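Local coordinates for large ribosomal subunit protein uL10 (Thermotoga maritima, PDB 1ZAV) that forms part of the ribosomal stalk, where it carries L7/L12 dimers and probably takes part in the interaction of the ribosome with GTP-bound translation factors, at residues A[17-21]-A[85-89]; A[22-26]-A[93-97]; A[60-64]-A[79-85]. Where two conformers were deposited one is given. Numbering follows the deposited sequence.

Overall arrangement
All three contacts belong to one alpha/beta sandwich, a central antiparallel sheet with helices on both faces. Interactions 1 and 2 use neighbouring strands, their centres about 9 Å apart; Leu86 O to Leu26 N (2.8 Å) and Val88 O to Ser23 N (2.9 Å), both probable hydrogen bonds, join them. Interaction 1 takes Val85 and Tyr87 on one face, whereas interaction 2 takes Leu24 and Leu26 on the other. Interaction 3, centred about 14 Å from interaction 1 and about 17 Å from interaction 2, shares Val85 with interaction 1, and Phe19 CZ meets Leu63 CD2 at 3.9 Å. Residues 138-180, which bind L7/L12 dimers, include none of these segments, although Val94 of interaction 2 packs on the L7/L12 chain.

Interaction 1: A[17-21]-A[85-89]; sequences EIFKK and VLYVT
The last turn of helix 5-19 lies against one face of strand 83-88. The CA atoms nearest each other are those of Phe19 and Tyr87 (8.2 Å) and of Lys21 and Thr89 (6.4 Å), so the gap narrows toward the loop ends; no direct hydrogen bond links the segments. Ile18, helical and in the mt rotamer, points toward the strand. Its CG2 is 3.8 Å from Tyr87 CE1 and 4.2 Å from the centroid of the Tyr87 ring, 24° off the ring normal, which defines a CH-pi contact over the face. The p rotamer of Tyr87 (chi2 78°) sets that ring. Phe19 (chi1 m) starts sideways, but its ring end closes in: CE1 lies 4.1 Å from Tyr87 CD2, which sits at the Phe19 ring edge, and CZ lies 4.5 Å from Val85 CG2. Beyond it the chain turns, with Lys21 N bonded to Ile18 O at 2.9 Å and Lys21 itself at phi/psi -121/-1. The extended Lys21 side chain (chi1 p, then ttt) brings CE to 3.5 Å from Thr89 CG2. A water donates to Lys21 O at 2.8 Å and, weakly, to Thr89 O at 3.4 Å. Apolar residues at the inner side of a helix thus cover the alternate side chains of a strand, the helix-on-sheet packing of an alpha/beta sandwich.

Interaction 2: A[22-26]-A[93-97]; sequences TSLIL and PVEAV
Here the first turn of helix 94-106 covers strand 24-28 on one face of the central sheet, a helix-on-sheet layer of the alpha/beta sandwich. Leu24 and Leu26, in extended conformation, point toward the helix; the CA register is Leu24 with Pro93 (5.9 Å) and Leu26 with Val97 (7.9 Å). Pro93 (phi/psi -69/-24) leads in: its CB is 3.5 Å from Leu24 CB and 3.3 Å from Ser23 OG, close packing without a hydrogen bond. Val94 points away from the strand and packs on an apolar side chain of the L7/L12 chain. The CA-to-CB bond of Glu95 also points away, and its side chain touches Lys48 and Tyr49 of helix 35-49. Ala96, whose N bonds to Pro93 O at 3.1 Å, sets CB 4.0 Å from Leu24 CD2. The tp rotamer of Leu24 sends CD2 onward to Val97 CG2 at 3.7 Å. Val97 (chi1 t), which also touches Val129 and Ile132 of helix 126-133, completes the contact with CG1 4.1 Å from Leu26 CD1.

Interaction 3: A[60-64]-A[79-85]; sequences NTLLN and LKGPTAV
Helix 60-69 packs on one face of the sheet of the alpha/beta sandwich, Leu63 touching Val58 of the outermost strand 53-58, and its first turn faces the loop that runs into strand 83-88. The axes of helix 60-64 and strand 83-85 cross at 46°, 9.7 Å apart at closest; the CA atoms of Asn60 and Leu79 are 5.7 Å apart. Leu63 (mt) and Leu79 (mt) interlock, Leu63 CD1 reaching Leu79 CD2 at 3.5 Å, while Leu63 CD2 meets Val85 CG1 (chi1 p) at 4.4 Å. Leu79 CD1 also lies 3.7 Å from Asn64 N; Asn64 OD1 is hydrogen-bonded to Tyr75 OH. At Gly81 (phi/psi 95/172) a CB would jam against the preceding carbonyl. Gly81 O accepts from Thr83 OG1 (chi1 m) at 2.7 Å, and Thr83 OG1 also bonds to Lys115. Asn60 (chi1 -65°, chi2 -58°) points toward the loop: OD1 lies near Leu79 O (2.8 Å) and Gly81 O (2.9 Å), acceptors all and unbonded, while Asn60 ND2 gives Gly81 O a weak hydrogen bond at 2.9 Å, N-H...O angle 144°.

Interaction 1: A[17-21]-A[85-89]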
loop_
_atom_site.group_PDB
_atom_site.type_symbol
_atom_site.label_atom_id
_atom_site.label_comp_id
_atom_site.label_asym_id
_atom_site.label_seq_id
_atom_site.Cartn_x
_atom_site.Cartn_y
_atom_site.Cartn_z
ATOM N N GLU A 17 -31.176 6.748 -18.208
ATOM C CA GLU A 17 -30.457 5.757 -18.983
ATOM C C GLU A 17 -28.967 6.088 -18.999
ATOM O O GLU A 17 -28.138 5.190 -18.975
ATOM C CB GLU A 17 -31.019 5.694 -20.408
ATOM C CG GLU A 17 -32.465 5.192 -20.449
ATOM C CD GLU A 17 -33.078 5.230 -21.836
ATOM O OE1 GLU A 17 -33.112 6.321 -22.449
ATOM O OE2 GLU A 17 -33.536 4.167 -22.312
ATOM N N ILE A 18 -28.623 7.368 -19.043
ATOM C CA ILE A 18 -27.211 7.734 -19.042
ATOM C C ILE A 18 -26.591 7.304 -17.716
ATOM O O ILE A 18 -25.571 6.618 -17.699
ATOM C CB ILE A 18 -27.007 9.248 -19.219
ATOM C CG1 ILE A 18 -27.302 9.653 -20.665
ATOM C CG2 ILE A 18 -25.565 9.626 -18.870
ATOM C CD1 ILE A 18 -27.289 11.147 -20.885
ATOM N N PHE A 19 -27.221 7.688 -16.609
ATOM C CA PHE A 19 -26.711 7.333 -15.284
ATOM C C PHE A 19 -26.624 5.827 -15.061
ATOM O O PHE A 19 -25.930 5.369 -14.151
ATOM C CB PHE A 19 -27.563 7.965 -14.169
ATOM C CG PHE A 19 -27.487 9.469 -14.110
ATOM C CD1 PHE A 19 -26.437 10.161 -14.716
ATOM C CD2 PHE A 19 -28.453 10.196 -13.427
ATOM C CE1 PHE A 19 -26.362 11.550 -14.646
ATOM C CE2 PHE A 19 -28.388 11.586 -13.348
ATOM C CZ PHE A 19 -27.337 12.266 -13.960
ATOM N N LYS A 20 -27.328 5.051 -15.879
ATOM C CA LYS A 20 -27.279 3.604 -15.745
ATOM C C LYS A 20 -26.001 3.033 -16.352
ATOM O O LYS A 20 -25.662 1.875 -16.113
ATOM C CB LYS A 20 -28.487 2.945 -16.422
ATOM C CG LYS A 20 -29.790 3.043 -15.647
ATOM C CD LYS A 20 -30.855 2.142 -16.265
ATOM C CE LYS A 20 -30.433 0.676 -16.226
ATOM N NZ LYS A 20 -31.361 -0.199 -16.996
ATOM N N LYS A 21 -25.287 3.832 -17.138
ATOM C CA LYS A 21 -24.068 3.330 -17.757
ATOM C C LYS A 21 -22.791 4.096 -17.406
ATOM O O LYS A 21 -21.712 3.737 -17.863
ATOM C CB LYS A 21 -24.220 3.298 -19.280
ATOM C CG LYS A 21 -24.037 4.642 -19.969
ATOM C CD LYS A 21 -23.636 4.429 -21.433
ATOM C CE LYS A 21 -23.214 5.728 -22.106
ATOM N NZ LYS A 21 -22.562 5.487 -23.426
ATOM N N VAL A 85 -23.390 18.576 -12.929
ATOM C CA VAL A 85 -23.013 17.186 -12.831
ATOM C C VAL A 85 -21.929 16.795 -13.830
ATOM O O VAL A 85 -22.028 17.084 -15.024
ATOM C CB VAL A 85 -24.273 16.276 -13.009
ATOM C CG1 VAL A 85 -24.804 16.358 -14.425
ATOM C CG2 VAL A 85 -23.945 14.874 -12.666
ATOM N N LEU A 86 -20.894 16.136 -13.322
ATOM C CA LEU A 86 -19.774 15.679 -14.137
ATOM C C LEU A 86 -19.882 14.167 -14.233
ATOM O O LEU A 86 -19.818 13.476 -13.219
ATOM C CB LEU A 86 -18.452 16.068 -13.463
ATOM C CG LEU A 86 -17.101 15.751 -14.109
ATOM C CD1 LEU A 86 -15.989 16.333 -13.239
ATOM C CD2 LEU A 86 -16.914 14.254 -14.254
ATOM N N TYR A 87 -20.055 13.638 -15.439
ATOM C CA TYR A 87 -20.155 12.196 -15.571
ATOM C C TYR A 87 -19.314 11.653 -16.701
ATOM O O TYR A 87 -19.013 12.367 -17.661
ATOM C CB TYR A 87 -21.625 11.759 -15.699
ATOM C CG TYR A 87 -22.374 12.335 -16.872
ATOM C CD1 TYR A 87 -22.197 11.829 -18.155
ATOM C CD2 TYR A 87 -23.291 13.362 -16.691
ATOM C CE1 TYR A 87 -22.923 12.327 -19.231
ATOM C CE2 TYR A 87 -24.023 13.871 -17.758
ATOM C CZ TYR A 87 -23.835 13.345 -19.023
ATOM O OH TYR A 87 -24.572 13.839 -20.067
ATOM N N VAL A 88 -18.907 10.396 -16.550
ATOM C CA VAL A 88 -18.080 9.714 -17.532
ATOM C C VAL A 88 -18.804 8.496 -18.082
ATOM O O VAL A 88 -19.309 7.668 -17.324
ATOM C CB VAL A 88 -16.738 9.257 -16.909
ATOM C CG1 VAL A 88 -15.945 8.420 -17.915
ATOM C CG2 VAL A 88 -15.922 10.482 -16.484
ATOM N N THR A 89 -18.859 8.393 -19.407
ATOM C CA THR A 89 -19.521 7.263 -20.040
ATOM C C THR A 89 -18.505 6.360 -20.736
ATOM O O THR A 89 -18.789 5.191 -21.004
ATOM C CB THR A 89 -20.595 7.732 -21.060
ATOM O OG1 THR A 89 -20.038 8.720 -21.932
ATOM C CG2 THR A 89 -21.793 8.331 -20.334
HETATM O O HOH W 1 -20.802 2.546 -20.204
#

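Interaction 2: A[22-26]-A[93-97]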
loop_
_atom_site.group_PDB
_atom_site.type_symbol
_atom_site.label_atom_id
_atom_site.label_comp_id
_atom_site.label_asym_id
_atom_site.label_seq_id
_atom_site.Cartn_x
_atom_site.Cartn_y
_atom_site.Cartn_z
ATOM N N THR A 22 -22.919 5.141 -16.601
ATOM C CA THR A 22 -21.774 5.961 -16.203
ATOM C C THR A 22 -20.861 5.269 -15.202
ATOM O O THR A 22 -21.303 4.407 -14.441
ATOM C CB THR A 22 -22.245 7.265 -15.572
ATOM O OG1 THR A 22 -23.234 6.974 -14.572
ATOM C CG2 THR A 22 -22.832 8.182 -16.635
ATOM N N SER A 23 -19.586 5.657 -15.205
ATOM C CA SER A 23 -18.607 5.090 -14.288
ATOM C C SER A 23 -18.277 6.136 -13.220
ATOM O O SER A 23 -17.588 5.857 -12.242
ATOM C CB SER A 23 -17.339 4.680 -15.043
ATOM O OG SER A 23 -16.642 5.807 -15.547
ATOM N N LEU A 24 -18.790 7.340 -13.426
ATOM C CA LEU A 24 -18.592 8.445 -12.505
ATOM C C LEU A 24 -19.727 9.448 -12.633
ATOM O O LEU A 24 -20.193 9.749 -13.734
ATOM C CB LEU A 24 -17.255 9.167 -12.784
ATOM C CG LEU A 24 -17.130 10.550 -12.119
ATOM C CD1 LEU A 24 -17.012 10.360 -10.614
ATOM C CD2 LEU A 24 -15.902 11.308 -12.634
ATOM N N ILE A 25 -20.179 9.929 -11.484
ATOM C CA ILE A 25 -21.199 10.954 -11.381
ATOM C C ILE A 25 -20.680 11.786 -10.208
ATOM O O ILE A 25 -20.633 11.305 -9.078
ATOM C CB ILE A 25 -22.609 10.387 -11.020
ATOM C CG1 ILE A 25 -23.119 9.476 -12.141
ATOM C CG2 ILE A 25 -23.595 11.534 -10.832
ATOM C CD1 ILE A 25 -24.463 8.780 -11.820
ATOM N N LEU A 26 -20.240 13.008 -10.484
ATOM C CA LEU A 26 -19.744 13.887 -9.435
ATOM C C LEU A 26 -20.581 15.163 -9.440
ATOM O O LEU A 26 -20.798 15.787 -10.484
ATOM C CB LEU A 26 -18.247 14.185 -9.646
ATOM C CG LEU A 26 -17.561 15.100 -8.622
ATOM C CD1 LEU A 26 -16.058 14.867 -8.616
ATOM C CD2 LEU A 26 -17.888 16.543 -8.943
ATOM N N PRO A 93 -12.616 6.827 -15.322
ATOM C CA PRO A 93 -13.131 8.035 -14.668
ATOM C C PRO A 93 -12.229 8.874 -13.760
ATOM O O PRO A 93 -12.478 10.070 -13.567
ATOM C CB PRO A 93 -14.362 7.510 -13.928
ATOM C CG PRO A 93 -13.923 6.147 -13.497
ATOM C CD PRO A 93 -13.233 5.615 -14.745
ATOM N N VAL A 94 -11.189 8.267 -13.204
ATOM C CA VAL A 94 -10.316 8.989 -12.284
ATOM C C VAL A 94 -9.755 10.307 -12.802
ATOM O O VAL A 94 -9.744 11.300 -12.076
ATOM C CB VAL A 94 -9.163 8.084 -11.803
ATOM C CG1 VAL A 94 -8.157 8.891 -10.977
ATOM C CG2 VAL A 94 -9.739 6.948 -10.951
ATOM N N GLU A 95 -9.312 10.331 -14.056
ATOM C CA GLU A 95 -8.746 11.549 -14.623
ATOM C C GLU A 95 -9.716 12.746 -14.656
ATOM O O GLU A 95 -9.289 13.895 -14.598
ATOM C CB GLU A 95 -8.224 11.272 -16.035
ATOM C CG GLU A 95 -7.706 12.510 -16.754
ATOM C CD GLU A 95 -6.445 13.074 -16.121
ATOM O OE1 GLU A 95 -6.055 14.207 -16.479
ATOM O OE2 GLU A 95 -5.842 12.380 -15.274
ATOM N N ALA A 96 -11.016 12.485 -14.763
ATOM C CA ALA A 96 -11.989 13.575 -14.798
ATOM C C ALA A 96 -12.087 14.236 -13.426
ATOM O O ALA A 96 -12.274 15.449 -13.320
ATOM C CB ALA A 96 -13.368 13.058 -15.234
ATOM N N VAL A 97 -11.979 13.438 -12.372
ATOM C CA VAL A 97 -12.038 14.003 -11.030
ATOM C C VAL A 97 -10.830 14.941 -10.859
ATOM O O VAL A 97 -10.967 16.074 -10.392
ATOM C CB VAL A 97 -12.014 12.902 -9.959
ATOM C CG1 VAL A 97 -12.130 13.533 -8.562
ATOM C CG2 VAL A 97 -13.175 11.911 -10.196
#

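Interaction 3: A[60-64]-A[79-85]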
loop_
_atom_site.group_PDB
_atom_site.type_symbol
_atom_site.label_atom_id
_atom_site.label_comp_id
_atom_site.label_asym_id
_atom_site.label_seq_id
_atom_site.Cartn_x
_atom_site.Cartn_y
_atom_site.Cartn_z
ATOM N N ASN A 60 -32.091 20.301 -9.949
ATOM C CA ASN A 60 -32.187 19.254 -8.939
ATOM C C ASN A 60 -33.315 18.253 -9.170
ATOM O O ASN A 60 -33.095 17.044 -9.139
ATOM C CB ASN A 60 -32.356 19.886 -7.556
ATOM C CG ASN A 60 -31.143 20.681 -7.135
ATOM O OD1 ASN A 60 -30.038 20.148 -7.064
ATOM N ND2 ASN A 60 -31.341 21.966 -6.854
ATOM N N THR A 61 -34.525 18.758 -9.388
ATOM C CA THR A 61 -35.679 17.894 -9.600
ATOM C C THR A 61 -35.394 16.839 -10.665
ATOM O O THR A 61 -35.669 15.660 -10.461
ATOM C CB THR A 61 -36.924 18.719 -9.996
ATOM O OG1 THR A 61 -37.249 19.634 -8.937
ATOM C CG2 THR A 61 -38.121 17.801 -10.241
ATOM N N LEU A 62 -34.834 17.268 -11.792
ATOM C CA LEU A 62 -34.488 16.366 -12.893
ATOM C C LEU A 62 -33.462 15.328 -12.433
ATOM O O LEU A 62 -33.608 14.134 -12.699
ATOM C CB LEU A 62 -33.900 17.167 -14.056
ATOM C CG LEU A 62 -33.855 16.578 -15.470
ATOM C CD1 LEU A 62 -33.111 17.564 -16.362
ATOM C CD2 LEU A 62 -33.171 15.221 -15.501
ATOM N N LEU A 63 -32.408 15.795 -11.767
ATOM C CA LEU A 63 -31.367 14.902 -11.268
ATOM C C LEU A 63 -31.956 13.856 -10.331
ATOM O O LEU A 63 -31.662 12.666 -10.442
ATOM C CB LEU A 63 -30.297 15.695 -10.515
ATOM C CG LEU A 63 -29.313 16.495 -11.370
ATOM C CD1 LEU A 63 -28.271 17.147 -10.476
ATOM C CD2 LEU A 63 -28.645 15.567 -12.369
ATOM N N ASN A 64 -32.788 14.315 -9.404
ATOM C CA ASN A 64 -33.410 13.428 -8.442
ATOM C C ASN A 64 -34.174 12.286 -9.127
ATOM O O ASN A 64 -33.903 11.121 -8.870
ATOM C CB ASN A 64 -34.344 14.219 -7.525
ATOM C CG ASN A 64 -34.479 13.588 -6.149
ATOM O OD1 ASN A 64 -34.844 12.420 -6.025
ATOM N ND2 ASN A 64 -34.180 14.360 -5.110
ATOM N N LEU A 79 -27.844 17.106 -3.805
ATOM C CA LEU A 79 -28.682 17.974 -4.629
ATOM C C LEU A 79 -29.261 19.208 -3.950
ATOM O O LEU A 79 -30.319 19.699 -4.344
ATOM C CB LEU A 79 -29.824 17.153 -5.234
ATOM C CG LEU A 79 -29.401 15.881 -5.966
ATOM C CD1 LEU A 79 -30.644 15.148 -6.459
ATOM C CD2 LEU A 79 -28.470 16.228 -7.127
ATOM N N LYS A 80 -28.569 19.717 -2.942
ATOM C CA LYS A 80 -29.039 20.897 -2.234
ATOM C C LYS A 80 -28.576 22.164 -2.942
ATOM O O LYS A 80 -27.418 22.565 -2.825
ATOM C CB LYS A 80 -28.534 20.879 -0.786
ATOM C CG LYS A 80 -29.139 19.765 0.067
ATOM C CD LYS A 80 -30.655 19.915 0.175
ATOM C CE LYS A 80 -31.268 18.910 1.148
ATOM N NZ LYS A 80 -31.143 17.495 0.698
ATOM N N GLY A 81 -29.492 22.780 -3.687
ATOM C CA GLY A 81 -29.180 23.999 -4.412
ATOM C C GLY A 81 -28.774 23.706 -5.843
ATOM O O GLY A 81 -28.605 22.540 -6.200
ATOM N N PRO A 82 -28.618 24.736 -6.693
ATOM C CA PRO A 82 -28.221 24.517 -8.091
ATOM C C PRO A 82 -26.975 23.637 -8.154
ATOM O O PRO A 82 -25.950 23.943 -7.539
ATOM C CB PRO A 82 -27.986 25.936 -8.616
ATOM C CG PRO A 82 -27.673 26.724 -7.368
ATOM C CD PRO A 82 -28.652 26.173 -6.376
ATOM N N THR A 83 -27.072 22.540 -8.893
ATOM C CA THR A 83 -25.969 21.595 -8.983
ATOM C C THR A 83 -25.621 21.168 -10.397
ATOM O O THR A 83 -26.495 20.834 -11.196
ATOM C CB THR A 83 -26.286 20.334 -8.169
ATOM O OG1 THR A 83 -26.702 20.709 -6.850
ATOM C CG2 THR A 83 -25.060 19.439 -8.075
ATOM N N ALA A 84 -24.331 21.185 -10.703
ATOM C CA ALA A 84 -23.859 20.771 -12.012
ATOM C C ALA A 84 -23.428 19.328 -11.838
ATOM O O ALA A 84 -23.126 18.894 -10.721
ATOM C CB ALA A 84 -22.680 21.632 -12.449
ATOM N N VAL A 85 -23.390 18.576 -12.929
ATOM C CA VAL A 85 -23.013 17.186 -12.831
ATOM C C VAL A 85 -21.929 16.795 -13.830
ATOM O O VAL A 85 -22.028 17.084 -15.024
ATOM C CB VAL A 85 -24.273 16.276 -13.009
ATOM C CG1 VAL A 85 -24.804 16.358 -14.425
ATOM C CG2 VAL A 85 -23.945 14.874 -12.666
#